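Local coordinates for HP1028 (Helicobacter pylori, PDB 4INN), which is of unknown function but has a lipocalin-type beta-barrel and probably binds or carries a small ligand in a pocket, at residues A[79-83]-A[84-88]; A[101-104]-A[105-109]; A[155-158]-A[159-162]. The protein carries 1 engineered substitution. One frame throughout, in Å; residues are numbered along the deposited sequence.

Contact 1: A[79-83]-A[84-88]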
loop_
_atom_site.group_PDB
_atom_site.type_symbol
_atom_site.label_atom_id
_atom_site.label_comp_id
_atom_site.label_asym_id
_atom_site.label_seq_id
_atom_site.Cartn_x
_atom_site.Cartn_y
_atom_site.Cartn_z
ATOM N N LYS A 79 14.334 -4.420 8.469
ATOM C CA LYS A 79 15.351 -5.354 8.894
ATOM C C LYS A 79 15.319 -6.688 8.170
ATOM O O LYS A 79 16.370 -7.335 8.049
ATOM C CB LYS A 79 15.220 -5.588 10.375
ATOM C CG LYS A 79 15.534 -4.341 11.182
ATOM C CD LYS A 79 15.788 -4.666 12.644
ATOM C CE LYS A 79 14.526 -5.164 13.332
ATOM N NZ LYS A 79 14.887 -5.758 14.647
ATOM N N LEU A 80 14.137 -7.093 7.683
ATOM C CA LEU A 80 13.960 -8.415 7.074
ATOM C C LEU A 80 14.162 -8.393 5.568
ATOM O O LEU A 80 13.933 -9.405 4.918
ATOM C CB LEU A 80 12.576 -9.000 7.385
ATOM C CG LEU A 80 12.066 -8.974 8.838
ATOM C CD1 LEU A 80 10.620 -9.485 8.896
ATOM C CD2 LEU A 80 12.958 -9.785 9.780
ATOM N N ASN A 81 14.585 -7.266 4.996
ATOM C CA ASN A 81 14.767 -7.226 3.544
ATOM C C ASN A 81 15.757 -8.306 3.207
ATOM O O ASN A 81 16.825 -8.338 3.805
ATOM C CB ASN A 81 15.249 -5.861 3.016
ATOM C CG ASN A 81 14.817 -5.612 1.563
ATOM O OD1 ASN A 81 15.466 -6.052 0.626
ATOM N ND2 ASN A 81 13.699 -4.930 1.381
ATOM N N PRO A 82 15.387 -9.228 2.289
ATOM C CA PRO A 82 16.340 -10.180 1.707
ATOM C C PRO A 82 17.646 -9.511 1.286
ATOM O O PRO A 82 18.717 -10.074 1.510
ATOM C CB PRO A 82 15.586 -10.707 0.482
ATOM C CG PRO A 82 14.162 -10.706 0.920
ATOM C CD PRO A 82 14.016 -9.477 1.785
ATOM N N ASN A 83 17.556 -8.317 0.706
ATOM C CA ASN A 83 18.738 -7.554 0.295
ATOM C C ASN A 83 19.400 -6.759 1.441
ATOM O O ASN A 83 18.874 -5.734 1.867
ATOM C CB ASN A 83 18.364 -6.601 -0.833
ATOM C CG ASN A 83 19.567 -5.893 -1.423
ATOM O OD1 ASN A 83 20.611 -5.770 -0.785
ATOM N ND2 ASN A 83 19.429 -5.430 -2.659
ATOM N N PRO A 84 20.590 -7.194 1.905
ATOM C CA PRO A 84 21.259 -6.516 3.053
ATOM C C PRO A 84 21.451 -5.001 2.911
ATOM O O PRO A 84 21.419 -4.287 3.916
ATOM C CB PRO A 84 22.632 -7.212 3.132
ATOM C CG PRO A 84 22.839 -7.832 1.777
ATOM C CD PRO A 84 21.460 -8.237 1.321
ATOM N N LYS A 85 21.639 -4.534 1.682
ATOM C CA LYS A 85 21.865 -3.116 1.412
ATOM C C LYS A 85 20.592 -2.273 1.509
ATOM O O LYS A 85 20.639 -1.065 1.293
ATOM C CB LYS A 85 22.456 -2.911 0.013
ATOM C CG LYS A 85 23.578 -3.876 -0.386
ATOM C CD LYS A 85 24.773 -3.134 -0.998
ATOM C CE LYS A 85 25.526 -3.970 -2.026
ATOM N NZ LYS A 85 25.073 -3.668 -3.412
ATOM N N LEU A 86 19.454 -2.918 1.789
ATOM C CA LEU A 86 18.152 -2.247 1.918
ATOM C C LEU A 86 17.658 -2.217 3.361
ATOM O O LEU A 86 16.666 -1.571 3.648
ATOM C CB LEU A 86 17.104 -2.958 1.055
ATOM C CG LEU A 86 16.778 -2.418 -0.334
ATOM C CD1 LEU A 86 18.007 -2.130 -1.169
ATOM C CD2 LEU A 86 15.900 -3.410 -1.065
ATOM N N ARG A 87 18.358 -2.891 4.271
ATOM C CA ARG A 87 17.851 -3.084 5.629
ATOM C C ARG A 87 17.857 -1.828 6.513
ATOM O O ARG A 87 17.398 -1.860 7.664
ATOM C CB ARG A 87 18.629 -4.197 6.310
ATOM C CG ARG A 87 18.591 -5.534 5.572
ATOM C CD ARG A 87 19.151 -6.625 6.468
ATOM N NE ARG A 87 18.773 -7.980 6.059
ATOM C CZ ARG A 87 19.611 -8.923 5.626
ATOM N NH1 ARG A 87 20.914 -8.688 5.501
ATOM N NH2 ARG A 87 19.133 -10.115 5.301
ATOM N N ASN A 88 18.349 -0.728 5.944
ATOM C CA ASN A 88 18.523 0.545 6.632
ATOM C C ASN A 88 17.377 1.542 6.391
ATOM O O ASN A 88 17.189 2.483 7.167
ATOM C CB ASN A 88 19.829 1.178 6.142
ATOM C CG ASN A 88 20.617 1.816 7.257
ATOM O OD1 ASN A 88 20.960 3.005 7.192
ATOM N ND2 ASN A 88 20.932 1.022 8.288
#

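Contact 2: A[101-104]-A[105-109]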
loop_
_atom_site.group_PDB
_atom_site.type_symbol
_atom_site.label_atom_id
_atom_site.label_comp_id
_atom_site.label_asym_id
_atom_site.label_seq_id
_atom_site.Cartn_x
_atom_site.Cartn_y
_atom_site.Cartn_z
ATOM N N ILE A 101 -2.004 -2.068 -12.706
ATOM C CA ILE A 101 -2.616 -1.571 -13.923
ATOM C C ILE A 101 -4.127 -1.586 -13.776
ATOM O O ILE A 101 -4.718 -2.600 -13.420
ATOM C CB ILE A 101 -2.327 -2.486 -15.140
ATOM C CG1 ILE A 101 -0.886 -2.939 -15.212
ATOM C CG2 ILE A 101 -2.720 -1.803 -16.424
ATOM C CD1 ILE A 101 0.091 -1.831 -15.223
ATOM N N LYS A 102 -4.744 -0.469 -14.126
ATOM C CA LYS A 102 -6.195 -0.386 -14.275
ATOM C C LYS A 102 -6.652 -1.199 -15.494
ATOM O O LYS A 102 -6.234 -0.914 -16.603
ATOM C CB LYS A 102 -6.566 1.072 -14.485
ATOM C CG LYS A 102 -8.042 1.441 -14.459
ATOM C CD LYS A 102 -8.123 2.945 -14.129
ATOM C CE LYS A 102 -9.374 3.623 -14.639
ATOM N NZ LYS A 102 -10.555 2.796 -14.301
ATOM N N VAL A 103 -7.498 -2.206 -15.268
ATOM C CA VAL A 103 -8.066 -3.032 -16.352
ATOM C C VAL A 103 -9.585 -2.830 -16.587
ATOM O O VAL A 103 -10.116 -3.244 -17.604
ATOM C CB VAL A 103 -7.788 -4.532 -16.108
ATOM C CG1 VAL A 103 -6.298 -4.781 -16.042
ATOM C CG2 VAL A 103 -8.480 -5.043 -14.840
ATOM N N GLY A 104 -10.275 -2.222 -15.630
ATOM C CA GLY A 104 -11.700 -1.895 -15.754
ATOM C C GLY A 104 -11.957 -0.663 -14.919
ATOM O O GLY A 104 -11.063 -0.199 -14.226
ATOM N N LYS A 105 -13.182 -0.154 -14.949
ATOM C CA LYS A 105 -13.485 1.153 -14.346
ATOM C C LYS A 105 -13.132 1.185 -12.832
ATOM O O LYS A 105 -12.730 2.239 -12.303
ATOM C CB LYS A 105 -14.934 1.598 -14.635
ATOM C CG LYS A 105 -15.912 1.257 -13.530
ATOM C CD LYS A 105 -17.351 1.032 -13.984
ATOM C CE LYS A 105 -18.056 0.074 -13.012
ATOM N NZ LYS A 105 -19.484 0.424 -12.775
ATOM N N ARG A 106 -13.259 0.040 -12.151
ATOM C CA ARG A 106 -12.854 -0.073 -10.759
ATOM C C ARG A 106 -11.953 -1.273 -10.500
ATOM O O ARG A 106 -11.999 -1.885 -9.446
ATOM C CB ARG A 106 -14.082 -0.187 -9.889
ATOM C CG ARG A 106 -15.083 0.939 -10.095
ATOM C CD ARG A 106 -15.481 1.536 -8.763
ATOM N NE ARG A 106 -16.839 2.042 -8.756
ATOM C CZ ARG A 106 -17.912 1.268 -8.767
ATOM N NH1 ARG A 106 -19.112 1.839 -8.726
ATOM N NH2 ARG A 106 -17.797 -0.061 -8.828
ATOM N N SER A 107 -11.088 -1.610 -11.435
ATOM C CA SER A 107 -10.444 -2.887 -11.316
ATOM C C SER A 107 -9.012 -2.806 -11.703
ATOM O O SER A 107 -8.679 -2.200 -12.727
ATOM C CB SER A 107 -11.170 -3.880 -12.195
ATOM O OG SER A 107 -10.769 -5.164 -11.831
ATOM N N TYR A 108 -8.158 -3.431 -10.895
ATOM C CA TYR A 108 -6.691 -3.274 -11.040
ATOM C C TYR A 108 -5.996 -4.606 -10.873
ATOM O O TYR A 108 -6.437 -5.411 -10.085
ATOM C CB TYR A 108 -6.156 -2.250 -10.011
ATOM C CG TYR A 108 -6.849 -0.906 -10.075
ATOM C CD1 TYR A 108 -6.273 0.132 -10.715
ATOM C CD2 TYR A 108 -8.084 -0.700 -9.512
ATOM C CE1 TYR A 108 -6.885 1.352 -10.804
ATOM C CE2 TYR A 108 -8.721 0.515 -9.604
ATOM C CZ TYR A 108 -8.108 1.545 -10.265
ATOM O OH TYR A 108 -8.675 2.814 -10.396
ATOM N N LYS A 109 -4.917 -4.838 -11.621
ATOM C CA LYS A 109 -4.123 -6.085 -11.518
ATOM C C LYS A 109 -2.639 -5.877 -11.743
ATOM O O LYS A 109 -2.181 -4.805 -12.122
ATOM C CB LYS A 109 -4.574 -7.138 -12.540
ATOM C CG LYS A 109 -6.043 -7.143 -12.877
ATOM C CD LYS A 109 -6.565 -8.512 -13.265
ATOM C CE LYS A 109 -5.832 -9.090 -14.456
ATOM N NZ LYS A 109 -6.715 -10.112 -15.098
#

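Contact 3: A[155-158]-A[159-162]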
loop_
_atom_site.group_PDB
_atom_site.type_symbol
_atom_site.label_atom_id
_atom_site.label_comp_id
_atom_site.label_asym_id
_atom_site.label_seq_id
_atom_site.Cartn_x
_atom_site.Cartn_y
_atom_site.Cartn_z
ATOM N N LEU A 155 -10.205 6.944 3.289
ATOM C CA LEU A 155 -10.409 8.103 4.137
ATOM C C LEU A 155 -10.850 9.304 3.320
ATOM O O LEU A 155 -10.406 9.516 2.193
ATOM C CB LEU A 155 -9.125 8.464 4.843
ATOM C CG LEU A 155 -8.873 7.796 6.179
ATOM C CD1 LEU A 155 -9.149 6.329 6.174
ATOM C CD2 LEU A 155 -7.433 8.104 6.568
ATOM N N SER A 156 -11.753 10.070 3.888
ATOM C CA SER A 156 -12.164 11.335 3.321
ATOM C C SER A 156 -11.091 12.383 3.658
ATOM O O SER A 156 -10.269 12.167 4.551
ATOM C CB SER A 156 -13.500 11.750 3.936
ATOM O OG SER A 156 -13.310 12.038 5.316
ATOM N N ASP A 157 -11.149 13.525 2.987
ATOM C CA ASP A 157 -10.239 14.638 3.251
ATOM C C ASP A 157 -10.393 15.180 4.655
ATOM O O ASP A 157 -9.445 15.725 5.220
ATOM C CB ASP A 157 -10.436 15.760 2.233
ATOM C CG ASP A 157 -10.161 15.297 0.791
ATOM O OD1 ASP A 157 -10.030 14.075 0.546
ATOM O OD2 ASP A 157 -10.085 16.148 -0.114
ATOM N N GLU A 158 -11.567 15.014 5.238
ATOM C CA GLU A 158 -11.791 15.462 6.604
ATOM C C GLU A 158 -11.082 14.554 7.613
ATOM O O GLU A 158 -10.557 15.018 8.598
ATOM C CB GLU A 158 -13.311 15.545 6.897
ATOM C CG GLU A 158 -13.697 15.913 8.338
ATOM C CD GLU A 158 -13.205 17.298 8.789
ATOM O OE1 GLU A 158 -12.496 18.006 8.027
ATOM O OE2 GLU A 158 -13.529 17.684 9.933
ATOM N N GLU A 159 -11.074 13.252 7.374
ATOM C CA GLU A 159 -10.441 12.344 8.328
ATOM C C GLU A 159 -8.955 12.498 8.203
ATOM O O GLU A 159 -8.270 12.558 9.205
ATOM C CB GLU A 159 -10.827 10.903 8.059
ATOM C CG GLU A 159 -12.318 10.663 8.149
ATOM C CD GLU A 159 -12.724 9.399 7.449
ATOM O OE1 GLU A 159 -12.897 9.419 6.205
ATOM O OE2 GLU A 159 -12.863 8.388 8.156
ATOM N N ILE A 160 -8.459 12.586 6.971
ATOM C CA ILE A 160 -7.034 12.719 6.753
ATOM C C ILE A 160 -6.516 13.935 7.513
ATOM O O ILE A 160 -5.437 13.893 8.111
ATOM C CB ILE A 160 -6.665 12.905 5.272
ATOM C CG1 ILE A 160 -6.993 11.658 4.434
ATOM C CG2 ILE A 160 -5.172 13.178 5.162
ATOM C CD1 ILE A 160 -7.031 11.877 2.915
ATOM N N LYS A 161 -7.297 15.018 7.446
ATOM C CA LYS A 161 -6.984 16.290 8.076
ATOM C C LYS A 161 -6.914 16.162 9.610
ATOM O O LYS A 161 -5.969 16.626 10.248
ATOM C CB LYS A 161 -8.040 17.307 7.644
ATOM C CG LYS A 161 -7.912 18.681 8.283
ATOM C CD LYS A 161 -8.779 19.738 7.583
ATOM C CE LYS A 161 -8.008 21.046 7.371
ATOM N NZ LYS A 161 -8.886 22.143 6.868
ATOM N N ASN A 162 -7.906 15.489 10.178
ATOM C CA ASN A 162 -8.036 15.330 11.620
ATOM C C ASN A 162 -7.052 14.342 12.236
ATOM O O ASN A 162 -6.786 14.396 13.425
ATOM C CB ASN A 162 -9.486 14.913 11.950
ATOM C CG ASN A 162 -10.488 16.051 11.709
ATOM O OD1 ASN A 162 -10.174 17.247 11.900
ATOM N ND2 ASN A 162 -11.693 15.689 11.302
#

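Contact 1: A[79-83]-A[84-88]
N83 and L86 meet round a turn that opens the short 3-10 segment 84-86, in the loop between barrel strands 61-69 and 95-104; an Asx turn at N81 leads into it. In that turn N81 CG stands anti to the backbone N (chi1 -153°), which carries OD1 forward to accept from N83 N at 3.1 Å. The donor lies in the carbonyl plane, on a lone pair. The other amide atom, N81 ND2, is hydrogen-bonded to D78 just upstream, so both ends of the amide are held and its rotation is fixed. The methyl CD2 of L86 approaches OD1 and CG of this amide, its side chain set obliquely across that of N81. L86 CD1 reaches instead toward N83 ND2, at 3.9 Å, so the leucine fork spans the two asparagines.

N83 binds the turn through two oxygens. Its backbone O accepts from L86 N at 2.9 Å. Its OD1 accepts from K85 N at 2.9 Å, with the donor tilted from the amide carbonyl plane, and the CB and CG of K85 lie beside the same oxygen.

R87 folds back along the 79-83 backbone, its chain extended from CG to NE, and brings the guanidinium in among carbonyls. K79 O sits at the edge of that group, near its plane, whereas N81 O and P82 O come in obliquely. The guanidinium NE lies 3.2 Å from K79 O and 3.0 Å from N81 O.

Contact 2: A[101-104]-A[105-109]
Strands 101-104 and 107-109 pair antiparallel, I101 opposite K109 and K102 opposite Y108, until the register slips by one and both V103 and G104 face S107. I101 and K109 form the hydrogen-bonded pair: I101 N donates to K109 O at 2.8 Å almost in a straight line, and K109 N returns a bond to I101 O. At the slip, S107 O takes V103 N at 2.8 Å and, more weakly, G104 N at 3.3 Å. S107 N closes the turn onto G104 O.

K102 CG stands anti to the backbone N (chi1 -171°), and the chain runs on nearly straight to CE. Its methylene groups run obliquely past the Y108 ring, CB 3.7 Å from CE1 and CD 3.8 Å from OH. Bending only at chi4, the chain then hooks NZ over the turn, where it donates to G104 O at 3.0 Å and weakly to K105 O. NZ and S107 N thus reach G104 O from opposite faces of its carbonyl plane, and this turn oxygen is gripped twice.

V103 turns its methyls toward K109, crossing that side chain at about a right angle; CG2 is 3.8 Å from K109 CG and also touches S107. The buried Y108 ring packs edge-to-face with F62 of strand 61-69, which lies on the far side of strand 95-104, while the Y108 backbone bonds V126 of strand 120-128, so the hairpin is stitched into the barrel.

A two-residue turn, K105-R106, beside a classic beta bulge makes this a bulged beta hairpin at one end of the lipocalin barrel.

Contact 3: A[155-158]-A[159-162]
The E158 carboxylate and the N162 amide stand nearly perpendicular, their planes 82° apart, and N162 ND2 comes down onto E158 OE2 from above the carboxylate plane at 3.0 Å. E158 is bent at chi2 (62°), which swings its carboxylate onward along the helix to N162, one turn on. The second flat group, the E159 carboxylate, is met on the anti side of OE1: S156 N donates to it almost straight at 2.7 Å, and S156 OG donates at 2.8 Å. In return S156 OG accepts from E159 N at 3.3 Å. These reciprocal bonds make S156 and E159 a capping box, with S156 as N-cap of helix 157-162. The first turns are then joined by backbone bonds, I160 N to S156 O, K161 N to D157 O and N162 N to E158 O.

Just ahead of the cap, L155 CB packs against I160 CG1 at 3.9 Å. Both side chains touch I39 of strand 38-41, with L155 also meeting Q41, and L165 in the following loop touches both. The helix that follows strand 147-154 is thereby laid against the first strand of the barrel.

How the contacts relate
All three are local surface contacts, well away from the centre of the chain, and none belongs to the core; each contributes a single buried residue, N81, Y108 or L155. They share no elements. Contact 1 lies in the long loop before strand 95-104, contact 2 joins that strand to the next, and contact 3 starts the helix after the last strand. Contact 1 lies across the chain's centre from both others, its centre about 32 Å from that of contact 2 and about 33 Å from that of contact 3. Asparagine amides and carbonyls order the loop; cross-strand backbone bonds, with a lysine laid past a tyrosine and bonded to the turn, mark the hairpin; a serine-glutamate pair opens the helix.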